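Local coordinates for protein MmeI (Methylophilus methylotrophus, PDB 5HR4) that acts as a type IIL restriction-modification enzyme that binds DNA and probably methylates adenine at N6 using S-adenosylmethionine, at residues D224-L232 against P265-K273; G183-V191 against E416-V424. All blocks are in the same frame, centred on the assembly; numbering follows the deposited sequence.

Contact 1: D224-L232 against P265-K273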
loop_
_atom_site.group_PDB
_atom_site.type_symbol
_atom_site.label_atom_id
_atom_site.label_comp_id
_atom_site.label_asym_id
_atom_site.label_seq_id
_atom_site.Cartn_x
_atom_site.Cartn_y
_atom_site.Cartn_z
ATOM N N ASP A 224 13.109 22.525 36.575
ATOM C CA ASP A 224 14.151 21.582 36.960
ATOM C C ASP A 224 13.931 20.162 36.437
ATOM O O ASP A 224 14.766 19.290 36.695
ATOM C CB ASP A 224 14.290 21.558 38.493
ATOM C CG ASP A 224 13.088 20.916 39.198
ATOM O OD1 ASP A 224 11.974 20.863 38.619
ATOM O OD2 ASP A 224 13.263 20.473 40.356
ATOM N N LEU A 225 12.853 19.908 35.695
ATOM C CA LEU A 225 12.511 18.526 35.370
ATOM C C LEU A 225 13.594 17.853 34.544
ATOM O O LEU A 225 13.887 16.665 34.743
ATOM C CB LEU A 225 11.183 18.465 34.626
ATOM C CG LEU A 225 10.854 17.082 34.091
ATOM C CD1 LEU A 225 10.725 16.060 35.241
ATOM C CD2 LEU A 225 9.572 17.188 33.303
ATOM N N ALA A 226 14.204 18.582 33.609
ATOM C CA ALA A 226 15.130 17.917 32.706
ATOM C C ALA A 226 16.443 17.570 33.382
ATOM O O ALA A 226 17.137 16.657 32.913
ATOM C CB ALA A 226 15.389 18.770 31.471
ATOM N N HIS A 227 16.798 18.268 34.467
ATOM C CA HIS A 227 17.993 17.883 35.209
ATOM C C HIS A 227 17.785 16.529 35.854
ATOM O O HIS A 227 18.616 15.625 35.705
ATOM C CB HIS A 227 18.351 18.913 36.292
ATOM C CG HIS A 227 18.276 20.340 35.851
ATOM N ND1 HIS A 227 18.670 20.760 34.598
ATOM C CD2 HIS A 227 17.837 21.448 36.500
ATOM C CE1 HIS A 227 18.481 22.066 34.496
ATOM N NE2 HIS A 227 17.976 22.507 35.635
ATOM N N HIS A 228 16.670 16.380 36.585
ATOM C CA HIS A 228 16.376 15.128 37.273
ATOM C C HIS A 228 16.232 13.981 36.289
ATOM O O HIS A 228 16.674 12.865 36.565
ATOM C CB HIS A 228 15.102 15.258 38.102
ATOM C CG HIS A 228 15.241 16.132 39.309
ATOM N ND1 HIS A 228 15.243 15.631 40.590
ATOM C CD2 HIS A 228 15.350 17.475 39.431
ATOM C CE1 HIS A 228 15.355 16.626 41.451
ATOM N NE2 HIS A 228 15.418 17.758 40.773
ATOM N N ILE A 229 15.604 14.219 35.141
ATOM C CA ILE A 229 15.497 13.122 34.183
ATOM C C ILE A 229 16.889 12.704 33.714
ATOM O O ILE A 229 17.193 11.510 33.629
ATOM C CB ILE A 229 14.548 13.495 33.023
ATOM C CG1 ILE A 229 13.116 13.523 33.556
ATOM C CG2 ILE A 229 14.626 12.488 31.883
ATOM C CD1 ILE A 229 12.051 13.714 32.497
ATOM N N ASN A 230 17.784 13.674 33.504
ATOM C CA ASN A 230 19.142 13.363 33.053
ATOM C C ASN A 230 19.862 12.460 34.045
ATOM O O ASN A 230 20.530 11.496 33.642
ATOM C CB ASN A 230 19.932 14.654 32.823
ATOM C CG ASN A 230 21.224 14.423 32.044
ATOM O OD1 ASN A 230 22.320 14.291 32.623
ATOM N ND2 ASN A 230 21.104 14.371 30.721
ATOM N N THR A 231 19.727 12.743 35.348
ATOM C CA THR A 231 20.325 11.862 36.355
ATOM C C THR A 231 19.611 10.522 36.396
ATOM O O THR A 231 20.246 9.479 36.605
ATOM C CB THR A 231 20.295 12.496 37.750
ATOM O OG1 THR A 231 20.908 13.789 37.728
ATOM C CG2 THR A 231 21.056 11.625 38.741
ATOM N N LEU A 232 18.289 10.529 36.216
ATOM C CA LEU A 232 17.568 9.266 36.137
ATOM C C LEU A 232 18.140 8.411 35.017
ATOM O O LEU A 232 18.498 7.244 35.231
ATOM C CB LEU A 232 16.076 9.514 35.946
ATOM C CG LEU A 232 15.171 8.287 35.737
ATOM C CD1 LEU A 232 15.229 7.241 36.869
ATOM C CD2 LEU A 232 13.762 8.751 35.530
ATOM N N PRO A 265 25.129 8.918 26.986
ATOM C CA PRO A 265 24.739 10.158 27.663
ATOM C C PRO A 265 24.111 11.121 26.659
ATOM O O PRO A 265 24.498 11.169 25.488
ATOM C CB PRO A 265 26.071 10.688 28.215
ATOM C CG PRO A 265 27.064 10.238 27.195
ATOM C CD PRO A 265 26.592 8.844 26.791
ATOM N N LEU A 266 23.126 11.880 27.125
ATOM C CA LEU A 266 22.356 12.743 26.253
ATOM C C LEU A 266 22.383 14.152 26.812
ATOM O O LEU A 266 22.349 14.326 28.041
ATOM C CB LEU A 266 20.891 12.288 26.141
ATOM C CG LEU A 266 20.570 11.152 25.187
ATOM C CD1 LEU A 266 19.081 10.819 25.261
ATOM C CD2 LEU A 266 20.989 11.495 23.756
ATOM N N PRO A 267 22.423 15.167 25.952
ATOM C CA PRO A 267 22.278 16.536 26.429
ATOM C C PRO A 267 20.989 16.669 27.213
ATOM O O PRO A 267 19.993 16.007 26.883
ATOM C CB PRO A 267 22.237 17.367 25.136
ATOM C CG PRO A 267 21.883 16.407 24.063
ATOM C CD PRO A 267 22.444 15.087 24.481
ATOM N N PRO A 268 20.982 17.468 28.277
ATOM C CA PRO A 268 19.734 17.703 29.013
ATOM C C PRO A 268 18.798 18.614 28.234
ATOM O O PRO A 268 19.229 19.522 27.517
ATOM C CB PRO A 268 20.203 18.364 30.310
ATOM C CG PRO A 268 21.480 19.090 29.898
ATOM C CD PRO A 268 22.105 18.286 28.780
ATOM N N ALA A 269 17.503 18.351 28.369
ATOM C CA ALA A 269 16.464 19.094 27.670
ATOM C C ALA A 269 15.996 20.245 28.561
ATOM O O ALA A 269 16.699 20.650 29.493
ATOM C CB ALA A 269 15.302 18.160 27.297
ATOM N N GLN A 270 14.803 20.777 28.283
ATOM C CA GLN A 270 14.209 21.814 29.115
ATOM C C GLN A 270 12.698 21.734 28.989
ATOM O O GLN A 270 12.171 21.596 27.882
ATOM C CB GLN A 270 14.707 23.213 28.733
ATOM C CG GLN A 270 14.171 24.316 29.638
ATOM C CD GLN A 270 14.636 24.199 31.089
ATOM O OE1 GLN A 270 14.969 23.119 31.575
ATOM N NE2 GLN A 270 14.667 25.324 31.785
ATOM N N PHE A 271 12.013 21.801 30.125
ATOM C CA PHE A 271 10.572 21.644 30.193
ATOM C C PHE A 271 9.948 22.927 30.741
ATOM O O PHE A 271 10.625 23.771 31.331
ATOM C CB PHE A 271 10.176 20.438 31.081
ATOM C CG PHE A 271 10.439 19.083 30.458
ATOM C CD1 PHE A 271 11.686 18.488 30.545
ATOM C CD2 PHE A 271 9.417 18.375 29.839
ATOM C CE1 PHE A 271 11.921 17.228 29.987
ATOM C CE2 PHE A 271 9.648 17.109 29.277
ATOM C CZ PHE A 271 10.903 16.546 29.350
ATOM N N ASP A 272 8.641 23.077 30.530
ATOM C CA ASP A 272 7.896 24.077 31.283
ATOM C C ASP A 272 6.679 23.426 31.937
ATOM O O ASP A 272 6.581 22.191 31.996
ATOM C CB ASP A 272 7.495 25.247 30.381
ATOM C CG ASP A 272 6.546 24.831 29.265
ATOM O OD1 ASP A 272 6.372 23.610 29.039
ATOM O OD2 ASP A 272 5.975 25.736 28.605
ATOM N N LYS A 273 5.747 24.249 32.421
ATOM C CA LYS A 273 4.585 23.738 33.137
ATOM C C LYS A 273 3.784 22.768 32.272
ATOM O O LYS A 273 3.474 21.649 32.698
ATOM C CB LYS A 273 3.721 24.913 33.607
ATOM C CG LYS A 273 2.545 24.545 34.505
ATOM C CD LYS A 273 2.125 25.727 35.374
ATOM C CE LYS A 273 0.815 25.457 36.093
ATOM N NZ LYS A 273 -0.304 25.316 35.104
HETATM O O HOH W 1 13.232 20.963 33.001
#
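Leu225 lies over one face of the Phe271 ring, where the first turn of helix 225-235, in the helicase spacer region, packs on the irregular loop leading into helix 273-283. The methyl Leu225 CD2 stands 3.6 Å from the ring centroid, 16° off the normal, a CH-pi contact. Ala226 approaches the same ring at its edge, with CB 3.8 Å from Phe271 CD1, and its methyl also meets Ala269, CB to CB at 4.2 Å. Phe271 swings its ring to the helix with CG on the side of its own backbone N (chi1 -73°); there Ile229 CD1 adds a more distant contact, 4.3 Å from Phe271 CE1. This apolar end is tightly packed and buried. A water beside it, near the plane of the ring, accepts from Ala226 N (2.6 Å) and from Phe271 N (3.2 Å), joining the helix start to the loop where no direct backbone bond spans the gap.

One turn on, the contact becomes looser and faces solvent. Asn230 ND2 donates to Leu266 O at 3.0 Å; the acceptor lies in the amide plane, but the bond is bent, 135° at the hydrogen. The exposed Pro268 only brushes this amide, its CB 4.1 Å from Asn230 ND2.

Around the pair, Leu225 also rests on Ile214 of helix 209-217, and Leu266 reaches Arg192 of helix 183-200. Asp272 N-caps helix 273-283 through OD1 and Met275 N, so the loop passes from packing on one helix directly into starting the next, which ends at the calcium ligand Cys283.

Contact 2: G183-V191 against E416-V424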
loop_
_atom_site.group_PDB
_atom_site.type_symbol
_atom_site.label_atom_id
_atom_site.label_comp_id
_atom_site.label_asym_id
_atom_site.label_seq_id
_atom_site.Cartn_x
_atom_site.Cartn_y
_atom_site.Cartn_z
ATOM N N GLY A 183 16.686 15.848 16.459
ATOM C CA GLY A 183 17.632 14.845 16.025
ATOM C C GLY A 183 17.714 13.618 16.929
ATOM O O GLY A 183 16.761 13.228 17.625
ATOM N N HIS A 184 18.900 13.005 16.897
ATOM C CA HIS A 184 19.159 11.740 17.571
ATOM C C HIS A 184 18.836 11.811 19.057
ATOM O O HIS A 184 18.212 10.895 19.606
ATOM C CB HIS A 184 20.622 11.340 17.359
ATOM C CG HIS A 184 21.000 10.067 18.042
ATOM N ND1 HIS A 184 20.492 8.844 17.663
ATOM C CD2 HIS A 184 21.826 9.826 19.090
ATOM C CE1 HIS A 184 21.000 7.901 18.439
ATOM N NE2 HIS A 184 21.809 8.470 19.316
ATOM N N ALA A 185 19.271 12.869 19.743
ATOM C CA ALA A 185 18.905 12.978 21.154
ATOM C C ALA A 185 17.393 12.918 21.315
ATOM O O ALA A 185 16.874 12.152 22.135
ATOM C CB ALA A 185 19.458 14.257 21.775
ATOM N N LEU A 186 16.661 13.681 20.498
ATOM C CA LEU A 186 15.209 13.716 20.637
ATOM C C LEU A 186 14.604 12.312 20.525
ATOM O O LEU A 186 13.890 11.863 21.426
ATOM C CB LEU A 186 14.611 14.664 19.595
ATOM C CG LEU A 186 13.088 14.724 19.597
ATOM C CD1 LEU A 186 12.566 15.337 20.887
ATOM C CD2 LEU A 186 12.592 15.481 18.390
ATOM N N GLU A 187 14.927 11.593 19.443
ATOM C CA GLU A 187 14.356 10.274 19.204
ATOM C C GLU A 187 14.628 9.326 20.362
ATOM O O GLU A 187 13.737 8.575 20.783
ATOM C CB GLU A 187 14.911 9.677 17.912
ATOM C CG GLU A 187 15.103 10.636 16.748
ATOM C CD GLU A 187 13.840 11.391 16.339
ATOM O OE1 GLU A 187 13.941 12.306 15.477
ATOM O OE2 GLU A 187 12.752 11.085 16.881
ATOM N N LEU A 188 15.860 9.323 20.879
ATOM C CA LEU A 188 16.188 8.397 21.956
ATOM C C LEU A 188 15.709 8.906 23.309
ATOM O O LEU A 188 15.359 8.096 24.179
ATOM C CB LEU A 188 17.688 8.130 21.966
ATOM C CG LEU A 188 18.420 7.353 23.071
ATOM C CD1 LEU A 188 17.763 6.034 23.416
ATOM C CD2 LEU A 188 19.818 7.107 22.588
ATOM N N TYR A 189 15.675 10.225 23.513
ATOM C CA TYR A 189 15.057 10.756 24.726
ATOM C C TYR A 189 13.640 10.228 24.871
ATOM O O TYR A 189 13.249 9.730 25.932
ATOM C CB TYR A 189 15.050 12.281 24.684
ATOM C CG TYR A 189 14.938 12.974 26.029
ATOM C CD1 TYR A 189 13.700 13.220 26.602
ATOM C CD2 TYR A 189 16.074 13.420 26.701
ATOM C CE1 TYR A 189 13.585 13.864 27.821
ATOM C CE2 TYR A 189 15.971 14.057 27.920
ATOM C CZ TYR A 189 14.726 14.277 28.485
ATOM O OH TYR A 189 14.619 14.931 29.707
ATOM N N LEU A 190 12.869 10.278 23.785
ATOM C CA LEU A 190 11.442 9.995 23.874
ATOM C C LEU A 190 11.199 8.503 24.056
ATOM O O LEU A 190 10.443 8.075 24.939
ATOM C CB LEU A 190 10.745 10.516 22.621
ATOM C CG LEU A 190 9.241 10.733 22.783
ATOM C CD1 LEU A 190 8.935 12.103 23.413
ATOM C CD2 LEU A 190 8.538 10.553 21.451
ATOM N N VAL A 191 11.864 7.693 23.241
ATOM C CA VAL A 191 11.798 6.248 23.395
ATOM C C VAL A 191 12.273 5.807 24.787
ATOM O O VAL A 191 11.755 4.837 25.348
ATOM C CB VAL A 191 12.604 5.617 22.244
ATOM C CG1 VAL A 191 13.809 4.827 22.755
ATOM C CG2 VAL A 191 11.696 4.805 21.310
ATOM N N GLU A 416 14.803 7.684 11.892
ATOM C CA GLU A 416 15.367 7.179 13.137
ATOM C C GLU A 416 14.288 6.907 14.174
ATOM O O GLU A 416 14.420 5.972 14.976
ATOM C CB GLU A 416 16.416 8.139 13.705
ATOM C CG GLU A 416 16.716 7.883 15.178
ATOM C CD GLU A 416 18.099 8.299 15.593
ATOM O OE1 GLU A 416 18.723 9.100 14.864
ATOM O OE2 GLU A 416 18.567 7.821 16.652
ATOM N N PHE A 417 13.223 7.700 14.195
ATOM C CA PHE A 417 12.273 7.540 15.290
ATOM C C PHE A 417 11.591 6.174 15.232
ATOM O O PHE A 417 11.671 5.429 16.227
ATOM C CB PHE A 417 11.291 8.712 15.309
ATOM C CG PHE A 417 10.390 8.701 16.496
ATOM C CD1 PHE A 417 10.910 8.697 17.772
ATOM C CD2 PHE A 417 9.024 8.658 16.335
ATOM C CE1 PHE A 417 10.070 8.674 18.870
ATOM C CE2 PHE A 417 8.181 8.631 17.420
ATOM C CZ PHE A 417 8.698 8.637 18.685
ATOM N N PRO A 418 10.976 5.749 14.121
ATOM C CA PRO A 418 10.484 4.366 14.074
ATOM C C PRO A 418 11.584 3.338 14.289
ATOM O O PRO A 418 11.332 2.267 14.875
ATOM C CB PRO A 418 9.864 4.253 12.673
ATOM C CG PRO A 418 10.466 5.398 11.878
ATOM C CD PRO A 418 10.709 6.481 12.867
ATOM N N ALA A 419 12.805 3.625 13.837
ATOM C CA ALA A 419 13.886 2.669 14.062
ATOM C C ALA A 419 14.215 2.550 15.539
ATOM O O ALA A 419 14.628 1.478 15.991
ATOM C CB ALA A 419 15.138 3.058 13.273
ATOM N N GLN A 420 14.015 3.626 16.311
ATOM C CA GLN A 420 14.183 3.535 17.760
ATOM C C GLN A 420 12.974 2.882 18.430
ATOM O O GLN A 420 13.140 2.109 19.371
ATOM C CB GLN A 420 14.443 4.916 18.364
ATOM C CG GLN A 420 15.731 5.582 17.925
ATOM C CD GLN A 420 16.929 5.290 18.836
ATOM O OE1 GLN A 420 16.940 4.295 19.562
ATOM N NE2 GLN A 420 17.955 6.172 18.795
ATOM N N ILE A 421 11.749 3.165 17.965
ATOM C CA ILE A 421 10.572 2.505 18.541
ATOM C C ILE A 421 10.679 0.995 18.365
ATOM O O ILE A 421 10.500 0.231 19.313
ATOM C CB ILE A 421 9.268 3.026 17.908
ATOM C CG1 ILE A 421 9.213 4.534 17.842
ATOM C CG2 ILE A 421 8.048 2.516 18.706
ATOM C CD1 ILE A 421 7.884 5.040 17.228
ATOM N N ALA A 422 10.975 0.553 17.139
ATOM C CA ALA A 422 11.097 -0.872 16.858
ATOM C C ALA A 422 11.948 -1.561 17.910
ATOM O O ALA A 422 11.571 -2.616 18.431
ATOM C CB ALA A 422 11.681 -1.086 15.461
ATOM N N GLN A 423 13.076 -0.950 18.271
ATOM C CA GLN A 423 13.935 -1.549 19.282
ATOM C C GLN A 423 13.206 -1.646 20.615
ATOM O O GLN A 423 13.087 -2.738 21.185
ATOM C CB GLN A 423 15.239 -0.758 19.417
ATOM C CG GLN A 423 16.320 -1.512 20.172
ATOM C CD GLN A 423 17.687 -0.862 20.081
ATOM O OE1 GLN A 423 18.111 -0.154 20.995
ATOM N NE2 GLN A 423 18.396 -1.123 18.989
ATOM N N VAL A 424 12.672 -0.520 21.113
ATOM C CA VAL A 424 11.979 -0.562 22.402
ATOM C C VAL A 424 10.718 -1.398 22.300
ATOM O O VAL A 424 10.332 -2.087 23.255
ATOM C CB VAL A 424 11.666 0.852 22.908
ATOM C CG1 VAL A 424 10.653 0.797 24.023
ATOM C CG2 VAL A 424 12.932 1.507 23.413
#
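His184 and Glu416 join the first turns of two helices, 183-200 of the helicase spacer region and 416-440 of the DNA-methyltransferase domain, which run in the same general direction at 30° with local axes 9.2 Å apart. The polar contacts gather at this end. His184 ND1 donates to Glu416 OE2, which sits at the ring edge, although the modelled length of that hydrogen bond is too short to be trusted. Glu416 spans the gap with CG anti to its own N (chi1 162°) and the rest of its chain extended. The same oxygen, through its anti lone pair, accepts from Gln420 NE2 one turn along its helix, at 2.8 Å and 147°, so OE2 is approached by two donors, the His184 one at a doubtful distance. With an alanine in place of Glu416 the acceptor is gone, and His184 ND1 would probably be left without its mate and the Gln420 amide freer to turn.

Shape fitting comes next. Gln420 is a knob in the hole formed by His184, Glu187, Leu188 and Val191. The bent chain of Glu187 lies against the stem of Glu416, CG to CG at 3.6 Å, and brings its OE2 close to CB and CD1 of Phe417, obliquely to the ring; His173 gives this oxygen a weak hydrogen bond.

Among the apolar contacts, Leu190 CD2 touches Phe417 CZ at 3.4 Å, while Ile421 CD1 covers one face of that ring. Toward the far end Val191 CG1 meets Val424 CG2 at 3.5 Å.

His184 NE2 is bonded to Glu264, so the imidazole appears to lie between two carboxylates, which would be likely to favour its protonated form and offset the acidic charge around it.

Along the chain the order is 183-191, 224-232, 265-273, 416-424, so contact 1 is nested inside the loop closed by contact 2. Their centres are about 17 Å apart, and helix 183-200, which supplies one side of contact 2, also reaches contact 1: Tyr189 OH packs against Ile229 CG2 (3.3 Å) and Phe271 CE1 (3.6 Å), while Ala185 meets Leu266. Contact 1 packs a spacer helix on the loop before helix 273-283, the Ile229 side chain about 9 Å from that of the calcium ligand Cys283; at contact 2 the Ile421 side chain is about 8 Å from bound sinefungin. This is consistent with a compact joint between spacer and methyltransferase.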